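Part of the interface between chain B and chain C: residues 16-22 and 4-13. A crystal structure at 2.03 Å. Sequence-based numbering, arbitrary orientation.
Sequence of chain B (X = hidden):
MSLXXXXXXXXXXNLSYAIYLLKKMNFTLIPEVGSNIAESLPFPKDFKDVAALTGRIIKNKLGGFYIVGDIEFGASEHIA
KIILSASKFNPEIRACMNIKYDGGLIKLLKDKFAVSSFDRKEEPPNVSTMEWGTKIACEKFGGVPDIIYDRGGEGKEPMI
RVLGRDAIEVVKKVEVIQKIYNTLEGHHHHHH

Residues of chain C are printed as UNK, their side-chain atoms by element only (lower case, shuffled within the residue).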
ATOM      1  N   SER B  16      -4.342 -15.579  -5.575  1.00 25.81           N
ATOM      2  CA  SER B  16      -4.816 -14.776  -4.459  1.00 26.32           C
ATOM      3  C   SER B  16      -4.739 -15.537  -3.138  1.00 27.39           C
ATOM      4  O   SER B  16      -4.298 -14.985  -2.124  1.00 26.17           O
ATOM      5  CB  SER B  16      -6.253 -14.331  -4.712  1.00 24.90           C
ATOM      6  OG  SER B  16      -6.324 -13.519  -5.870  1.00 29.12           O
ATOM      7  N   TYR B  17      -5.160 -16.799  -3.137  1.00 25.98           N
ATOM      8  CA  TYR B  17      -5.107 -17.568  -1.902  1.00 27.33           C
ATOM      9  C   TYR B  17      -3.659 -17.883  -1.541  1.00 26.61           C
ATOM     10  O   TYR B  17      -3.300 -17.896  -0.369  1.00 26.87           O
ATOM     11  CB  TYR B  17      -5.907 -18.873  -2.021  1.00 27.36           C
ATOM     12  CG  TYR B  17      -5.951 -19.629  -0.715  1.00 29.91           C
ATOM     13  CD1 TYR B  17      -6.560 -19.074   0.413  1.00 31.77           C
ATOM     14  CD2 TYR B  17      -5.351 -20.879  -0.589  1.00 30.41           C
ATOM     15  CE1 TYR B  17      -6.567 -19.745   1.637  1.00 32.14           C
ATOM     16  CE2 TYR B  17      -5.352 -21.558   0.625  1.00 31.88           C
ATOM     17  CZ  TYR B  17      -5.959 -20.984   1.731  1.00 33.69           C
ATOM     18  OH  TYR B  17      -5.942 -21.645   2.936  1.00 36.63           O
ATOM     19  N   ALA B  18      -2.829 -18.139  -2.550  1.00 25.56           N
ATOM     20  CA  ALA B  18      -1.422 -18.427  -2.301  1.00 25.76           C
ATOM     21  C   ALA B  18      -0.780 -17.246  -1.578  1.00 28.27           C
ATOM     22  O   ALA B  18       0.033 -17.440  -0.674  1.00 29.06           O
ATOM     23  CB  ALA B  18      -0.692 -18.691  -3.613  1.00 23.15           C
ATOM     24  N   ILE B  19      -1.155 -16.028  -1.976  1.00 26.70           N
ATOM     25  CA  ILE B  19      -0.610 -14.812  -1.373  1.00 28.56           C
ATOM     26  C   ILE B  19      -1.133 -14.648   0.063  1.00 28.72           C
ATOM     27  O   ILE B  19      -0.392 -14.238   0.969  1.00 27.17           O
ATOM     28  CB  ILE B  19      -0.990 -13.543  -2.205  1.00 28.24           C
ATOM     29  CG1 ILE B  19      -0.404 -13.636  -3.615  1.00 28.93           C
ATOM     30  CG2 ILE B  19      -0.476 -12.287  -1.516  1.00 28.34           C
ATOM     31  CD1 ILE B  19       1.108 -13.663  -3.652  1.00 31.59           C
ATOM     32  N   TYR B  20      -2.408 -14.967   0.260  1.00 28.17           N
ATOM     33  CA  TYR B  20      -3.023 -14.875   1.580  1.00 31.09           C
ATOM     34  C   TYR B  20      -2.243 -15.779   2.539  1.00 32.30           C
ATOM     35  O   TYR B  20      -2.040 -15.435   3.708  1.00 33.15           O
ATOM     36  CB  TYR B  20      -4.489 -15.305   1.497  1.00 30.42           C
ATOM     37  CG  TYR B  20      -5.184 -15.478   2.833  1.00 33.77           C
ATOM     38  CD1 TYR B  20      -5.737 -14.388   3.513  1.00 33.54           C
ATOM     39  CD2 TYR B  20      -5.292 -16.744   3.418  1.00 34.80           C
ATOM     40  CE1 TYR B  20      -6.384 -14.559   4.746  1.00 33.45           C
ATOM     41  CE2 TYR B  20      -5.932 -16.924   4.642  1.00 35.44           C
ATOM     42  CZ  TYR B  20      -6.475 -15.833   5.301  1.00 35.22           C
ATOM     43  OH  TYR B  20      -7.101 -16.037   6.514  1.00 35.72           O
ATOM     44  N   LEU B  21      -1.795 -16.930   2.039  1.00 32.79           N
ATOM     45  CA  LEU B  21      -1.026 -17.869   2.857  1.00 35.35           C
ATOM     46  C   LEU B  21       0.379 -17.328   3.100  1.00 37.46           C
ATOM     47  O   LEU B  21       0.935 -17.466   4.195  1.00 37.26           O
ATOM     48  CB  LEU B  21      -0.930 -19.240   2.169  1.00 33.38           C
ATOM     49  CG  LEU B  21      -2.214 -20.080   2.075  1.00 35.00           C
ATOM     50  CD1 LEU B  21      -1.952 -21.369   1.299  1.00 32.06           C
ATOM     51  CD2 LEU B  21      -2.713 -20.400   3.483  1.00 33.06           C
ATOM     52  N   LEU B  22       0.948 -16.707   2.072  1.00 38.66           N
ATOM     53  CA  LEU B  22       2.288 -16.151   2.169  1.00 39.83           C
ATOM     54  C   LEU B  22       2.346 -15.048   3.226  1.00 39.93           C
ATOM     55  O   LEU B  22       3.292 -14.984   4.014  1.00 38.55           O
ATOM     56  CB  LEU B  22       2.716 -15.584   0.814  1.00 41.79           C
ATOM     57  CG  LEU B  22       4.107 -15.936   0.279  1.00 45.31           C
ATOM     58  CD1 LEU B  22       5.140 -15.781   1.384  1.00 48.15           C
ATOM     59  CD2 LEU B  22       4.109 -17.355  -0.253  1.00 46.78           C
TER
ATOM     60  N   UNK C   4     -12.968 -26.521   8.606  1.00 42.61           N
ATOM     61  CA  UNK C   4     -12.897 -25.058   8.611  1.00 42.92           C
ATOM     62  C   UNK C   4     -11.823 -24.513   7.671  1.00 42.32           C
ATOM     63  O   UNK C   4     -12.070 -23.549   6.942  1.00 40.16           O
ATOM     64  o   UNK C   4     -13.633 -24.986  10.924  1.00 47.09           O
ATOM     65  c   UNK C   4     -12.626 -24.507  10.029  1.00 44.42           C
ATOM     66  c   UNK C   4     -12.666 -22.984  10.037  1.00 43.48           C
ATOM     67  N   UNK C   5     -10.629 -25.110   7.701  1.00 41.96           N
ATOM     68  CA  UNK C   5      -9.543 -24.675   6.822  1.00 41.88           C
ATOM     69  C   UNK C   5     -10.047 -24.667   5.375  1.00 41.23           C
ATOM     70  O   UNK C   5      -9.814 -23.712   4.632  1.00 39.87           O
ATOM     71  c   UNK C   5      -6.202 -24.384   6.352  1.00 43.86           C
ATOM     72  c   UNK C   5      -7.154 -25.833   4.691  1.00 44.25           C
ATOM     73  c   UNK C   5      -7.209 -25.281   5.974  1.00 44.04           C
ATOM     74  o   UNK C   5      -4.129 -24.267   3.323  1.00 45.99           O
ATOM     75  c   UNK C   5      -8.343 -25.627   6.921  1.00 41.50           C
ATOM     76  c   UNK C   5      -5.135 -24.605   4.199  1.00 46.57           C
ATOM     77  c   UNK C   5      -6.126 -25.499   3.802  1.00 45.94           C
ATOM     78  c   UNK C   5      -5.168 -24.046   5.473  1.00 45.15           C
ATOM     79  N   UNK C   6     -10.729 -25.747   4.991  1.00 40.41           N
ATOM     80  CA  UNK C   6     -11.273 -25.903   3.641  1.00 39.55           C
ATOM     81  C   UNK C   6     -12.334 -24.851   3.293  1.00 38.15           C
ATOM     82  O   UNK C   6     -12.330 -24.302   2.193  1.00 38.19           O
ATOM     83  c   UNK C   6     -12.642 -27.417   2.143  1.00 39.17           C
ATOM     84  c   UNK C   6     -11.879 -27.323   3.460  1.00 40.45           C
ATOM     85  c   UNK C   6     -10.761 -28.365   3.518  1.00 39.49           C
ATOM     86  c   UNK C   6     -11.250 -29.810   3.583  1.00 41.10           C
ATOM     87  N   UNK C   7     -13.240 -24.574   4.229  1.00 36.03           N
ATOM     88  CA  UNK C   7     -14.293 -23.590   3.995  1.00 34.42           C
ATOM     89  C   UNK C   7     -13.774 -22.161   3.960  1.00 33.29           C
ATOM     90  O   UNK C   7     -14.280 -21.340   3.202  1.00 32.77           O
ATOM     91  n   UNK C   7     -17.012 -25.327   5.862  1.00 34.29           N
ATOM     92  c   UNK C   7     -15.398 -23.716   5.050  1.00 34.15           C
ATOM     93  c   UNK C   7     -16.261 -24.941   4.837  1.00 35.28           C
ATOM     94  o   UNK C   7     -16.256 -25.533   3.754  1.00 35.90           O
ATOM     95  N   UNK C   8     -12.781 -21.857   4.790  1.00 32.18           N
ATOM     96  CA  UNK C   8     -12.206 -20.516   4.819  1.00 32.97           C
ATOM     97  C   UNK C   8     -11.495 -20.195   3.501  1.00 32.85           C
ATOM     98  O   UNK C   8     -11.569 -19.071   3.000  1.00 32.03           O
ATOM     99  c   UNK C   8     -11.882 -20.178   7.343  1.00 34.32           C
ATOM    100  n   UNK C   8     -10.412 -19.172  10.760  1.00 39.07           N
ATOM    101  c   UNK C   8     -10.828 -19.889   8.402  1.00 35.87           C
ATOM    102  c   UNK C   8     -11.222 -20.384   5.985  1.00 33.00           C
ATOM    103  c   UNK C   8     -11.449 -19.540   9.749  1.00 38.93           C
ATOM    104  N   UNK C   9     -10.803 -21.188   2.945  1.00 32.30           N
ATOM    105  CA  UNK C   9     -10.093 -21.010   1.680  1.00 32.17           C
ATOM    106  C   UNK C   9     -11.059 -20.544   0.586  1.00 32.41           C
ATOM    107  O   UNK C   9     -10.747 -19.646  -0.199  1.00 31.43           O
ATOM    108  c   UNK C   9      -8.052 -23.579  -0.464  1.00 35.58           C
ATOM    109  c   UNK C   9      -8.637 -22.243  -0.049  1.00 33.49           C
ATOM    110  o   UNK C   9      -7.762 -23.774  -1.663  1.00 37.09           O
ATOM    111  c   UNK C   9      -9.440 -22.329   1.248  1.00 32.15           C
ATOM    112  o   UNK C   9      -7.870 -24.444   0.418  1.00 40.12           O
ATOM    113  N   UNK C  10     -12.232 -21.163   0.537  1.00 31.68           N
ATOM    114  CA  UNK C  10     -13.230 -20.814  -0.463  1.00 32.73           C
ATOM    115  C   UNK C  10     -13.681 -19.363  -0.300  1.00 30.81           C
ATOM    116  O   UNK C  10     -13.846 -18.635  -1.280  1.00 31.52           O
ATOM    117  c   UNK C  10     -14.434 -21.749  -0.342  1.00 34.92           C
ATOM    118  c   UNK C  10     -14.820 -22.232  -2.789  1.00 48.50           C
ATOM    119  c   UNK C  10     -15.418 -21.666  -1.499  1.00 41.93           C
ATOM    120  n   UNK C  10     -16.547 -21.117  -4.246  1.00 54.20           N
ATOM    121  c   UNK C  10     -15.881 -22.403  -3.880  1.00 51.82           C
ATOM    122  N   UNK C  11     -13.886 -18.951   0.944  1.00 30.24           N
ATOM    123  CA  UNK C  11     -14.321 -17.590   1.244  1.00 30.29           C
ATOM    124  C   UNK C  11     -13.276 -16.569   0.796  1.00 29.52           C
ATOM    125  O   UNK C  11     -13.606 -15.545   0.190  1.00 29.02           O
ATOM    126  c   UNK C  11     -14.909 -15.957   3.059  1.00 29.83           C
ATOM    127  c   UNK C  11     -14.567 -17.408   2.761  1.00 30.20           C
ATOM    128  c   UNK C  11     -15.697 -18.329   3.222  1.00 30.77           C
ATOM    129  N   UNK C  12     -12.018 -16.850   1.112  1.00 28.75           N
ATOM    130  CA  UNK C  12     -10.930 -15.961   0.739  1.00 29.62           C
ATOM    131  C   UNK C  12     -10.812 -15.839  -0.780  1.00 29.64           C
ATOM    132  O   UNK C  12     -10.675 -14.734  -1.302  1.00 29.84           O
ATOM    133  c   UNK C  12      -9.845 -14.920   3.337  1.00 33.50           C
ATOM    134  c   UNK C  12      -9.599 -16.342   2.839  1.00 30.64           C
ATOM    135  c   UNK C  12      -9.584 -16.454   1.316  1.00 30.68           C
ATOM    136  c   UNK C  12      -8.434 -15.615   0.765  1.00 28.56           C
ATOM    137  N   UNK C  13     -10.867 -16.966  -1.487  1.00 29.02           N
ATOM    138  CA  UNK C  13     -10.758 -16.946  -2.950  1.00 30.30           C
ATOM    139  C   UNK C  13     -11.891 -16.136  -3.561  1.00 30.72           C
ATOM    140  O   UNK C  13     -11.689 -15.367  -4.507  1.00 29.77           O
ATOM    141  n   UNK C  13      -8.511 -22.791  -3.916  1.00 32.89           N
ATOM    142  c   UNK C  13     -10.799 -18.368  -3.511  1.00 29.94           C
ATOM    143  c   UNK C  13      -9.678 -20.590  -3.769  1.00 33.81           C
ATOM    144  c   UNK C  13      -9.517 -19.147  -3.313  1.00 31.44           C
ATOM    145  c   UNK C  13      -8.343 -21.322  -3.726  1.00 33.69           C
TER
HETATM  146  O   HOH W   1      -8.009 -21.704   4.915  1.00 44.08           O

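Position 4 of chain C opens the stretch with three side-chain atoms: one carbon carrying an oxygen and a carbon. They lie out of reach of this stretch of chain B. A beta-branched hydroxyl of this kind is threonine, Thr4(C).

Position 5 has one carbon leading to a six-carbon ring that bears an oxygen. Its CA-to-CB bond points sideways, yet the end of the side chain comes nearer, and the oxygen lies 3.2 Å from OH of Tyr17(B) and 4.1 Å from CD2 of Leu21(B). A phenol is tyrosine, Tyr5(C).

Position 6 has four carbons, forked at the first, with one arm two carbons long. Its CA-to-CB bond points away from this stretch of chain B, and the residue is exposed. This is isoleucine, Ile6(C), which touches a crystal neighbour instead.

Position 7 has two carbons, the second carrying one oxygen and one nitrogen, all out of reach. The atoms spell an amide on CB: asparagine, Asn7(C).

Position 8 runs four carbons in a row to a nitrogen. It starts sideways, its end leads away, and it makes no contact with the chain B stretch. It is lysine, Lys8(C).

Position 9 has three carbons, the last carrying two oxygens. Its middle carbon sits 3.4 Å from the centroid of the Tyr17(B) ring and only 10° off the ring normal, so an aliphatic carbon lies squarely over the face. A carboxylate at this reach is glutamate, Glu9(C), and the carbon over the ring is CG.

Position 10 again shows four carbons and a terminal nitrogen, but its CA-to-CB bond points away and the residue is exposed: lysine, Lys10(C).

Position 11 is a single carbon carrying two more, buried yet out of reach of this stretch of chain B. It is valine, Val11(C).

Position 12 has four carbons, forked at the first, with one arm of two. It points toward chain B and touches two tyrosine rings. This is isoleucine, Ile12(C): CG2 lies 3.9 Å from CD1 of Tyr17(B), at the ring edge, while CD1 comes within 3.8 Å of CE1 of Tyr20(B), over that ring's face.

Position 13 has four carbons ending in nitrogen, the second of them 3.8 Å from CB of Tyr17(B). It is lysine, Lys13(C). Its NZ donates to OE2 of Glu9(C) at 2.6 Å, a salt bridge spanning one helical turn.

The contact centres on one aromatic knob in a four-residue hole, with Ile12(C) also packing on the face of Tyr20(B). The helices cross at 115°, their axes approaching to 9.7 Å, and Tyr17(B), in the t rotamer, enters among Tyr5(C), Glu9(C), Ile12(C) and Lys13(C). The two charged residues pair with each other, and CG of each also packs against Tyr17(B). The phenol end is not left dry: a water oxygen lies 2.9 Å from OH of Tyr17(B) and donates to backbone O of Tyr5(C) at 2.7 Å. Here two charged side chains that pair within their own helix also help line the socket of an aromatic ring.

Chain C (4-13) TYINKEKVIK
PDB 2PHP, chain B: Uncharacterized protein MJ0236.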